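Local coordinates for protein piwi (Drosophila melanogaster, PDB 6KR6) that binds piRNAs directly and, as a Piwi-subfamily argonaute, represses transposable elements in the germline by governing their methylation, at residues A[609-613]-A[628-632]. Sequence-based numbering, arbitrary orientation.
Sequences FSTVT and MIAKA
In a β-α-β crossover the helix runs back antiparallel to the preceding strand, as strand 608-614, helix 625-640 and parallel strand 646-652 illustrate in the RNase H-like Piwi domain. The extended segment 609-613 and α-helical segment 628-632 have axes 9.0 Å apart at 158°, with T611 CA 6.4 Å from M628 CA and F609 CA 6.6 Å from A632 CA. Strand alternation turns F609, T611 and T613 toward the helix. M628 (mtm) reaches across to the strand, SD 3.5 Å from T613 CG2 and 4.2 Å from T611 O. One turn on, K631 (mtpt), kinked at chi3, brings NZ 3.3 Å from the methyl T611 CG2, a van der Waals contact. A632 N donates the helical i+4 to i hydrogen bond to M628 O (2.9 Å); F609, chi1 t, brings its ring here, F609 CE2 3.6 Å from A632 CA and F609 CD2 3.8 Å from A632 CB. Strand 608-614 pairs antiparallel with 592-599; M628 touches L596 and F580, A632 M576, and V612, facing away, packs on helix 779-795, so helices flank both sheet faces.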
# COMPACT_ATOMS: atom_id res chain seq x y z
N PHE A 609 23.74 -1.48 5.78
CA PHE A 609 24.30 -1.43 4.44
C PHE A 609 23.16 -1.18 3.46
O PHE A 609 22.15 -1.88 3.51
CB PHE A 609 25.04 -2.74 4.12
CG PHE A 609 25.42 -2.90 2.68
CD1 PHE A 609 26.63 -2.41 2.21
CD2 PHE A 609 24.60 -3.58 1.80
CE1 PHE A 609 26.99 -2.58 0.89
CE2 PHE A 609 24.95 -3.74 0.48
CZ PHE A 609 26.15 -3.24 0.02
N SER A 610 23.32 -0.18 2.59
CA SER A 610 22.22 0.27 1.74
C SER A 610 22.67 0.35 0.29
O SER A 610 23.67 1.00 -0.02
CB SER A 610 21.70 1.63 2.20
OG SER A 610 22.77 2.54 2.41
N THR A 611 21.92 -0.31 -0.60
CA THR A 611 22.17 -0.24 -2.03
C THR A 611 20.88 0.11 -2.76
O THR A 611 19.77 -0.11 -2.26
CB THR A 611 22.71 -1.56 -2.59
OG1 THR A 611 23.55 -2.19 -1.61
CG2 THR A 611 23.53 -1.32 -3.85
N VAL A 612 21.03 0.69 -3.95
CA VAL A 612 19.92 0.94 -4.86
C VAL A 612 20.32 0.47 -6.24
O VAL A 612 21.51 0.44 -6.59
CB VAL A 612 19.50 2.43 -4.91
CG1 VAL A 612 17.99 2.57 -4.81
CG2 VAL A 612 20.20 3.23 -3.82
N THR A 613 19.32 0.09 -7.03
CA THR A 613 19.57 -0.25 -8.43
C THR A 613 18.32 0.02 -9.24
O THR A 613 17.20 0.04 -8.72
CB THR A 613 20.04 -1.71 -8.59
OG1 THR A 613 20.60 -1.90 -9.89
CG2 THR A 613 18.87 -2.67 -8.40
N MET A 628 22.05 -7.07 -5.34
CA MET A 628 22.09 -6.29 -4.11
C MET A 628 22.17 -7.19 -2.88
O MET A 628 22.92 -6.90 -1.94
CB MET A 628 20.86 -5.38 -4.03
CG MET A 628 20.72 -4.41 -5.18
SD MET A 628 19.28 -3.35 -4.96
CE MET A 628 18.03 -4.59 -4.64
N ILE A 629 21.42 -8.30 -2.88
CA ILE A 629 21.51 -9.22 -1.75
C ILE A 629 22.91 -9.81 -1.63
O ILE A 629 23.45 -9.97 -0.52
CB ILE A 629 20.44 -10.32 -1.87
CG1 ILE A 629 19.05 -9.70 -2.00
CG2 ILE A 629 20.48 -11.25 -0.66
CD1 ILE A 629 17.94 -10.70 -2.01
N ALA A 630 23.53 -10.12 -2.77
CA ALA A 630 24.89 -10.65 -2.76
C ALA A 630 25.88 -9.63 -2.23
O ALA A 630 26.79 -9.97 -1.47
CB ALA A 630 25.28 -11.12 -4.16
N LYS A 631 25.73 -8.36 -2.64
CA LYS A 631 26.58 -7.30 -2.11
C LYS A 631 26.42 -7.19 -0.60
O LYS A 631 27.41 -7.02 0.13
CB LYS A 631 26.24 -5.97 -2.77
CG LYS A 631 26.51 -5.92 -4.26
CD LYS A 631 26.06 -4.60 -4.87
CE LYS A 631 26.91 -3.44 -4.38
NZ LYS A 631 26.53 -2.16 -5.03
N ALA A 632 25.18 -7.28 -0.10
CA ALA A 632 24.96 -7.20 1.34
C ALA A 632 25.64 -8.34 2.07
O ALA A 632 26.29 -8.13 3.10
CB ALA A 632 23.46 -7.18 1.63